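Local coordinates for protein extracellular invertase (Aspergillus kawachii, PDB 5XH8) that probably hydrolyses sucrose at its beta-fructofuranosyl bond and transfers fructosyl groups with high activity, building fructooligosaccharides such as 1-kestose, at residues N189-I195 / Q206-Q211; P451-V457 / T591-L596; K523-F527 / I537-D541. One frame throughout, in Å; residues are numbered along the deposited sequence.

Contact 1 of 3, residues N189-I195 / Q206-Q211; sequences NTWYTVI and QFLYRQ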
# COMPACT_ATOMS: atom_id res chain seq x y z
N ASN A 189 -20.24 9.66 18.53
CA ASN A 189 -20.52 8.51 17.66
C ASN A 189 -19.50 8.35 16.54
O ASN A 189 -19.82 7.82 15.48
CB ASN A 189 -21.95 8.57 17.11
CG ASN A 189 -22.97 8.77 18.21
OD1 ASN A 189 -22.78 8.28 19.33
ND2 ASN A 189 -24.02 9.50 17.92
N THR A 190 -18.28 8.78 16.85
CA THR A 190 -17.10 8.47 16.09
C THR A 190 -16.97 6.93 16.00
O THR A 190 -17.20 6.22 16.96
CB THR A 190 -15.84 9.08 16.76
OG1 THR A 190 -15.81 10.51 16.52
CG2 THR A 190 -14.55 8.48 16.25
N TRP A 191 -16.52 6.46 14.85
CA TRP A 191 -16.21 5.05 14.65
C TRP A 191 -14.75 4.88 14.98
O TRP A 191 -13.91 5.62 14.47
CB TRP A 191 -16.51 4.62 13.21
CG TRP A 191 -17.97 4.30 13.00
CD1 TRP A 191 -18.92 5.10 12.39
CD2 TRP A 191 -18.63 3.09 13.35
NE1 TRP A 191 -20.13 4.45 12.37
CE2 TRP A 191 -19.98 3.22 12.95
CE3 TRP A 191 -18.22 1.90 13.97
CZ2 TRP A 191 -20.93 2.21 13.16
CZ3 TRP A 191 -19.16 0.90 14.17
CH2 TRP A 191 -20.49 1.06 13.78
N TYR A 192 -14.48 3.95 15.90
CA TYR A 192 -13.15 3.47 16.21
C TYR A 192 -12.89 2.15 15.48
O TYR A 192 -13.83 1.45 15.13
CB TYR A 192 -12.98 3.26 17.73
CG TYR A 192 -13.23 4.55 18.48
CD1 TYR A 192 -12.22 5.51 18.60
CD2 TYR A 192 -14.49 4.84 18.98
CE1 TYR A 192 -12.46 6.72 19.25
CE2 TYR A 192 -14.73 6.04 19.64
CZ TYR A 192 -13.72 6.98 19.77
OH TYR A 192 -13.98 8.18 20.39
N THR A 193 -11.61 1.84 15.29
CA THR A 193 -11.18 0.55 14.81
C THR A 193 -10.04 0.09 15.67
O THR A 193 -9.10 0.84 15.91
CB THR A 193 -10.71 0.62 13.34
OG1 THR A 193 -11.82 1.00 12.51
CG2 THR A 193 -10.20 -0.72 12.89
N VAL A 194 -10.11 -1.16 16.14
CA VAL A 194 -8.92 -1.85 16.63
C VAL A 194 -8.39 -2.81 15.58
O VAL A 194 -9.17 -3.46 14.87
CB VAL A 194 -9.06 -2.59 17.99
CG1 VAL A 194 -9.13 -1.57 19.13
CG2 VAL A 194 -10.24 -3.55 18.03
N ILE A 195 -7.06 -2.89 15.50
CA ILE A 195 -6.38 -3.85 14.64
C ILE A 195 -5.54 -4.70 15.58
O ILE A 195 -4.93 -4.16 16.50
CB ILE A 195 -5.53 -3.13 13.56
CG1 ILE A 195 -6.45 -2.27 12.65
CG2 ILE A 195 -4.74 -4.16 12.76
CD1 ILE A 195 -5.73 -1.47 11.57
N GLN A 206 -3.30 -4.44 20.75
CA GLN A 206 -4.31 -3.86 19.92
C GLN A 206 -3.91 -2.44 19.58
O GLN A 206 -3.63 -1.61 20.48
CB GLN A 206 -5.66 -3.82 20.63
CG GLN A 206 -6.23 -5.20 20.93
CD GLN A 206 -7.63 -5.12 21.53
OE1 GLN A 206 -8.16 -4.03 21.79
NE2 GLN A 206 -8.23 -6.27 21.72
N PHE A 207 -3.88 -2.17 18.28
CA PHE A 207 -3.61 -0.85 17.75
C PHE A 207 -4.94 -0.16 17.54
O PHE A 207 -5.80 -0.71 16.83
CB PHE A 207 -2.86 -0.98 16.42
CG PHE A 207 -1.61 -1.79 16.50
CD1 PHE A 207 -0.42 -1.21 16.95
CD2 PHE A 207 -1.62 -3.13 16.17
CE1 PHE A 207 0.74 -1.96 17.04
CE2 PHE A 207 -0.47 -3.88 16.25
CZ PHE A 207 0.71 -3.30 16.69
N LEU A 208 -5.11 1.03 18.12
CA LEU A 208 -6.40 1.74 18.14
C LEU A 208 -6.38 2.90 17.17
O LEU A 208 -5.37 3.60 17.09
CB LEU A 208 -6.72 2.24 19.57
CG LEU A 208 -8.04 3.01 19.79
CD1 LEU A 208 -9.25 2.11 19.54
CD2 LEU A 208 -8.10 3.61 21.20
N TYR A 209 -7.49 3.08 16.45
CA TYR A 209 -7.67 4.17 15.50
C TYR A 209 -9.04 4.80 15.62
O TYR A 209 -9.98 4.16 16.06
CB TYR A 209 -7.53 3.66 14.03
CG TYR A 209 -6.19 3.10 13.68
CD1 TYR A 209 -5.82 1.82 14.08
CD2 TYR A 209 -5.28 3.83 12.92
CE1 TYR A 209 -4.58 1.30 13.76
CE2 TYR A 209 -4.04 3.32 12.59
CZ TYR A 209 -3.71 2.04 13.01
OH TYR A 209 -2.49 1.53 12.72
N ARG A 210 -9.17 6.04 15.16
CA ARG A 210 -10.50 6.64 14.99
C ARG A 210 -10.62 7.21 13.61
O ARG A 210 -9.62 7.62 13.03
CB ARG A 210 -10.78 7.70 16.05
CG ARG A 210 -9.97 8.98 15.96
CD ARG A 210 -10.43 9.97 17.04
NE ARG A 210 -9.50 11.08 17.11
CZ ARG A 210 -9.49 12.05 18.03
NH1 ARG A 210 -10.37 12.09 19.03
NH2 ARG A 210 -8.57 13.00 17.94
N GLN A 211 -11.84 7.24 13.08
CA GLN A 211 -12.09 7.85 11.78
C GLN A 211 -11.69 9.33 11.87
O GLN A 211 -11.90 9.98 12.90
CB GLN A 211 -13.55 7.69 11.32
CG GLN A 211 -14.55 8.53 12.05
CD GLN A 211 -15.95 8.43 11.49
OE1 GLN A 211 -16.22 8.71 10.31
NE2 GLN A 211 -16.86 8.08 12.32

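Contact 2 of 3, residues P451-V457 / T591-L596; sequences PSEKFFV and TVSEGL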
# COMPACT_ATOMS: atom_id res chain seq x y z
N PRO A 451 -32.15 -40.29 25.35
CA PRO A 451 -32.55 -39.91 24.00
C PRO A 451 -32.23 -41.01 23.03
O PRO A 451 -31.28 -41.76 23.23
CB PRO A 451 -31.68 -38.66 23.70
CG PRO A 451 -30.56 -38.72 24.66
CD PRO A 451 -31.11 -39.39 25.89
N SER A 452 -33.03 -41.12 21.99
CA SER A 452 -32.80 -42.09 20.94
C SER A 452 -32.03 -41.49 19.77
O SER A 452 -31.83 -42.18 18.78
CB SER A 452 -34.13 -42.62 20.45
OG SER A 452 -34.89 -41.56 19.92
N GLU A 453 -31.65 -40.21 19.83
CA GLU A 453 -30.74 -39.65 18.81
C GLU A 453 -29.72 -38.71 19.42
O GLU A 453 -29.84 -38.31 20.58
CB GLU A 453 -31.51 -39.00 17.66
CG GLU A 453 -32.32 -37.77 18.05
CD GLU A 453 -32.95 -37.06 16.86
OE1 GLU A 453 -32.66 -37.38 15.68
OE2 GLU A 453 -33.74 -36.14 17.12
N LYS A 454 -28.71 -38.37 18.61
CA LYS A 454 -27.57 -37.61 19.10
C LYS A 454 -27.77 -36.06 18.95
O LYS A 454 -26.85 -35.33 18.59
CB LYS A 454 -26.32 -38.08 18.35
CG LYS A 454 -26.04 -39.57 18.47
CD LYS A 454 -24.75 -39.97 17.75
CE LYS A 454 -24.57 -41.49 17.80
NZ LYS A 454 -23.36 -41.92 17.06
N PHE A 455 -28.98 -35.61 19.27
CA PHE A 455 -29.39 -34.21 19.15
C PHE A 455 -30.23 -33.94 20.39
O PHE A 455 -31.39 -34.33 20.45
CB PHE A 455 -30.19 -33.99 17.86
CG PHE A 455 -29.45 -34.34 16.59
CD1 PHE A 455 -29.51 -35.64 16.06
CD2 PHE A 455 -28.72 -33.38 15.91
CE1 PHE A 455 -28.84 -35.97 14.88
CE2 PHE A 455 -28.06 -33.69 14.73
CZ PHE A 455 -28.12 -35.00 14.21
N PHE A 456 -29.62 -33.37 21.42
CA PHE A 456 -30.34 -33.12 22.66
C PHE A 456 -29.70 -32.05 23.50
O PHE A 456 -28.52 -31.76 23.35
CB PHE A 456 -30.44 -34.42 23.53
CG PHE A 456 -29.11 -34.99 23.95
CD1 PHE A 456 -28.52 -34.62 25.15
CD2 PHE A 456 -28.46 -35.93 23.16
CE1 PHE A 456 -27.30 -35.15 25.53
CE2 PHE A 456 -27.24 -36.46 23.53
CZ PHE A 456 -26.65 -36.07 24.72
N VAL A 457 -30.50 -31.51 24.43
CA VAL A 457 -30.01 -30.68 25.52
C VAL A 457 -30.24 -31.43 26.82
O VAL A 457 -31.32 -31.98 27.01
CB VAL A 457 -30.78 -29.34 25.66
CG1 VAL A 457 -30.19 -28.50 26.79
CG2 VAL A 457 -30.79 -28.58 24.33
N THR A 591 -33.30 -32.64 33.15
CA THR A 591 -34.18 -32.48 31.99
C THR A 591 -33.43 -32.80 30.69
O THR A 591 -32.29 -32.37 30.49
CB THR A 591 -34.76 -31.06 31.93
OG1 THR A 591 -35.44 -30.79 33.16
CG2 THR A 591 -35.76 -30.92 30.78
N VAL A 592 -34.07 -33.58 29.83
CA VAL A 592 -33.51 -33.93 28.53
C VAL A 592 -34.53 -33.48 27.51
O VAL A 592 -35.70 -33.87 27.60
CB VAL A 592 -33.26 -35.45 28.36
CG1 VAL A 592 -32.78 -35.76 26.93
CG2 VAL A 592 -32.26 -35.96 29.39
N SER A 593 -34.09 -32.65 26.56
CA SER A 593 -34.92 -32.22 25.46
C SER A 593 -34.25 -32.72 24.19
O SER A 593 -33.05 -32.47 23.96
CB SER A 593 -35.08 -30.70 25.48
OG SER A 593 -35.74 -30.26 24.31
N GLU A 594 -35.03 -33.41 23.35
CA GLU A 594 -34.50 -34.19 22.25
C GLU A 594 -34.94 -33.65 20.90
O GLU A 594 -36.07 -33.25 20.75
CB GLU A 594 -34.97 -35.65 22.38
CG GLU A 594 -34.20 -36.63 21.53
CD GLU A 594 -34.70 -38.07 21.69
OE1 GLU A 594 -35.21 -38.42 22.78
OE2 GLU A 594 -34.56 -38.83 20.71
N GLY A 595 -34.04 -33.64 19.93
CA GLY A 595 -34.38 -33.21 18.57
C GLY A 595 -33.77 -31.88 18.13
O GLY A 595 -33.46 -31.71 16.95
N LEU A 596 -33.60 -30.95 19.07
CA LEU A 596 -33.14 -29.57 18.76
C LEU A 596 -34.04 -28.98 17.68
O LEU A 596 -35.25 -29.11 17.76
CB LEU A 596 -31.66 -29.54 18.40
CG LEU A 596 -30.70 -30.26 19.35
CD1 LEU A 596 -29.27 -30.09 18.87
CD2 LEU A 596 -30.86 -29.79 20.79

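Contact 3 of 3, residues K523-F527 / I537-D541; sequences KLRLF and IETLD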
# COMPACT_ATOMS: atom_id res chain seq x y z
N LYS A 523 -11.40 -24.39 33.69
CA LYS A 523 -11.53 -24.00 35.10
C LYS A 523 -12.89 -23.39 35.39
O LYS A 523 -13.37 -22.54 34.63
CB LYS A 523 -10.49 -22.94 35.48
CG LYS A 523 -9.05 -23.39 35.37
CD LYS A 523 -8.62 -24.23 36.55
CE LYS A 523 -8.57 -23.42 37.84
NZ LYS A 523 -7.67 -24.10 38.81
N LEU A 524 -13.49 -23.83 36.50
CA LEU A 524 -14.72 -23.24 37.01
C LEU A 524 -14.69 -23.30 38.54
O LEU A 524 -14.64 -24.38 39.10
CB LEU A 524 -15.93 -24.01 36.49
CG LEU A 524 -17.28 -23.55 37.06
CD1 LEU A 524 -17.60 -22.11 36.66
CD2 LEU A 524 -18.37 -24.50 36.61
N ARG A 525 -14.69 -22.14 39.20
CA ARG A 525 -14.77 -22.07 40.65
C ARG A 525 -16.23 -22.00 41.06
O ARG A 525 -16.99 -21.18 40.55
CB ARG A 525 -14.04 -20.86 41.22
CG ARG A 525 -14.31 -20.65 42.72
CD ARG A 525 -13.21 -19.85 43.38
NE ARG A 525 -11.97 -20.59 43.34
CZ ARG A 525 -10.77 -20.08 43.59
NH1 ARG A 525 -10.62 -18.81 43.94
NH2 ARG A 525 -9.71 -20.87 43.50
N LEU A 526 -16.58 -22.88 41.99
CA LEU A 526 -17.86 -22.86 42.70
C LEU A 526 -17.52 -22.25 44.06
O LEU A 526 -16.73 -22.81 44.82
CB LEU A 526 -18.40 -24.30 42.84
CG LEU A 526 -18.69 -25.00 41.50
CD1 LEU A 526 -19.07 -26.47 41.65
CD2 LEU A 526 -19.79 -24.24 40.75
N PHE A 527 -18.06 -21.06 44.32
CA PHE A 527 -17.72 -20.31 45.53
C PHE A 527 -18.54 -20.83 46.72
O PHE A 527 -19.51 -21.58 46.55
CB PHE A 527 -18.02 -18.83 45.36
CG PHE A 527 -17.26 -18.17 44.24
CD1 PHE A 527 -15.96 -17.69 44.45
CD2 PHE A 527 -17.84 -18.01 42.99
CE1 PHE A 527 -15.27 -17.07 43.42
CE2 PHE A 527 -17.15 -17.40 41.95
CZ PHE A 527 -15.87 -16.93 42.17
N ILE A 537 -21.44 -24.92 49.39
CA ILE A 537 -20.78 -24.84 48.09
C ILE A 537 -21.87 -24.54 47.06
O ILE A 537 -22.93 -25.17 47.05
CB ILE A 537 -20.04 -26.13 47.71
CG1 ILE A 537 -18.92 -26.41 48.73
CG2 ILE A 537 -19.49 -26.00 46.29
CD1 ILE A 537 -18.12 -27.66 48.45
N GLU A 538 -21.59 -23.55 46.22
CA GLU A 538 -22.47 -23.16 45.11
C GLU A 538 -22.92 -24.35 44.24
O GLU A 538 -22.14 -25.24 43.95
CB GLU A 538 -21.71 -22.15 44.24
CG GLU A 538 -22.52 -21.50 43.13
CD GLU A 538 -21.74 -20.42 42.41
OE1 GLU A 538 -20.50 -20.33 42.53
OE2 GLU A 538 -22.39 -19.66 41.69
N THR A 539 -24.18 -24.35 43.84
CA THR A 539 -24.71 -25.37 42.94
C THR A 539 -24.07 -25.26 41.51
O THR A 539 -23.82 -24.15 41.02
CB THR A 539 -26.25 -25.30 42.90
OG1 THR A 539 -26.77 -25.74 44.17
CG2 THR A 539 -26.85 -26.18 41.82
N LEU A 540 -23.76 -26.41 40.92
CA LEU A 540 -23.28 -26.50 39.54
C LEU A 540 -24.51 -26.64 38.66
O LEU A 540 -25.17 -27.68 38.67
CB LEU A 540 -22.36 -27.70 39.34
CG LEU A 540 -21.88 -27.99 37.91
CD1 LEU A 540 -21.09 -26.80 37.35
CD2 LEU A 540 -21.06 -29.27 37.88
N ASP A 541 -24.85 -25.55 37.98
CA ASP A 541 -25.93 -25.53 37.00
C ASP A 541 -25.38 -25.80 35.59
O ASP A 541 -24.89 -24.91 34.89
CB ASP A 541 -26.63 -24.17 37.07
CG ASP A 541 -27.90 -24.14 36.27
OD1 ASP A 541 -28.41 -25.22 35.91
OD2 ASP A 541 -28.40 -23.04 36.00

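Contact 1 of 3, residues N189-I195 / Q206-Q211
Thr193 and Tyr209 face each other as a hydrogen-bonded pair in the antiparallel hairpin of strands 191-199 and 203-211, the two middle strands of a four-stranded sheet that forms one blade of the GH32 beta-propeller. Two backbone bonds join them, Thr193 N to Tyr209 O at 2.9 Å and Tyr209 N to Thr193 O at 2.8 Å. Ile195 and Phe207 form the next such pair. At this end every residue is buried. On the face of Ile195 and Tyr209, CG1 of Ile195 stands beside its own backbone N (chi1 -61°) with the chain extended, which carries CD1 to 3.7 Å from Tyr209 CE1, the two side chains running askew. On the other face Val194 CG1 lies 3.7 Å from Leu208 CD1, and Trp225 of strand 219-227 touches both residues. Gln206 has its amide held at both ends, OE1 by Trp225 and NE2 by Thr268.

The solvent side lies at the other end, where Asn189 is exposed and Trp191, Arg210 and Gln211 are partly so; Thr190 and Tyr192 remain buried among them. The Tyr192 ring and the Arg210 side chain run side by side in the same direction, with Arg210 CB 3.7 Å from Tyr192 CD1. Beyond that touch the guanidinium leads away from the hairpin, to a salt bridge with Glu220 and hydrogen bonds to Ser186 and Leu184, while Tyr192 OH is bonded to Asp181 and Ser186. The last backbone bond runs from Gln211 N to Trp191 O at 3.0 Å. Thr190 CG2 sits above one face of the Tyr192 ring, displaced toward the rim, and meets Arg210 CB at 3.9 Å.

Contact 2 of 3, residues P451-V457 / T591-L596
Glu594 extends its carboxylate to the loop Pro451-Glu453, where a single oxygen takes two hydrogen bonds from one serine. Ser452 OG gives its proton to the syn lone pair of Glu594 OE2 at 2.9 Å, and Ser452 N reaches the same oxygen at 3.0 Å from well above the carboxylate plane; Glu453 N adds a weak third bond. The glutamate reaches the loop because CG is anti to the backbone N (chi1 -165°) and the chain beyond is extended, with Pro451 CB against its other oxygen, OE1, at 3.7 Å. Glu453 OE2 comes within 4.6 Å of Glu594 OE2, and the likely repulsion may be eased by the donors on Glu594 and by a long, weak ion pair of Glu453 with Arg29.

The antiparallel strands 455-457 and 591-594 set where the side chain starts. Val457 and Ser593 form a hydrogen-bonded pair, and Gly595 N donates almost straight to Phe455 O at 2.8 Å. Gly595 has backbone angles that would jam a side chain against the preceding carbonyl, and just past it Leu596 points toward the 451-457 segment, its CD2 3.7 Å from Val457 CG2. Pro451 CG lies over one face of the Phe456 ring, offset toward its rim, and Arg29 makes a cation-pi contact with Phe455.

In the C-terminal beta-sandwich of this GH32 enzyme, strands 455-463 and 585-594 are neighbours, flanked by 534-547 beside the former and 430-439 beside the latter, while Ile575 of strand 574-580, in the second sheet, packs on Pro451 and Phe456.

Contact 3 of 3, residues K523-F527 / I537-D541
Phe527 and Glu538 lie side by side and point the same way, the ring and carboxylate planes 36° apart. Glu538 OE1 stands at the ring edge, near its plane and 3.6 Å from Phe527 CD2, and accepts a hydrogen bond from Phe527 N on its anti lone pair at 3.1 Å. With chi1 at -173° the stretched glutamate side chain runs back to this amide. A second bond, from Glu538 N to Phe527 O at 2.9 Å, grips the same residue, so Phe527 is held through both its N-H and its carbonyl. Arg558 pairs with the other carboxylate oxygen, OE2, and probably helps fix the rotation of the group. One ring face of Phe527 carries Arg525 CG, displaced toward the rim, and Trp397 meets the ring edge-to-face.

The segments belong to the C-terminal beta-sandwich: 523-527 is the link from strand 520-523 of one sheet to strand 528-531 of the other, and 537-541 lies on strand 534-547, which pairs with 528-531.

Apolar contacts follow on from this pair. Leu526 sets CB 4.0 Å from Ile537 CG2 and turns CD1 toward Leu540 CB at 4.2 Å. Leu524 and Leu540 slant across one another, CD2 of the first 3.6 Å from CD1 of the second, with Ala555 touching both.

How the contacts relate
Contact 1 comes first along the chain and belongs to the GH32 N-terminal domain, in a propeller blade; contacts 2 and 3 follow in the C-terminal beta-sandwich. Contact 3 is nested inside the long excursion closed by contact 2. Both reach one antiparallel sheet, contact 3 through its 537-541 segment, with strands 455-463 and 534-547 as neighbours; their centres are about 25 Å apart and their nearest atoms about 9 Å. Contact 1 lies far off, its centre about 44 Å from that of contact 2, the two lying on opposite sides of the chain's centre, and about 38 Å from that of contact 3. Contact 3 probably lies toward the propeller, as Phe527 touches strand 366-385, whereas contact 2 joins strands distant in sequence.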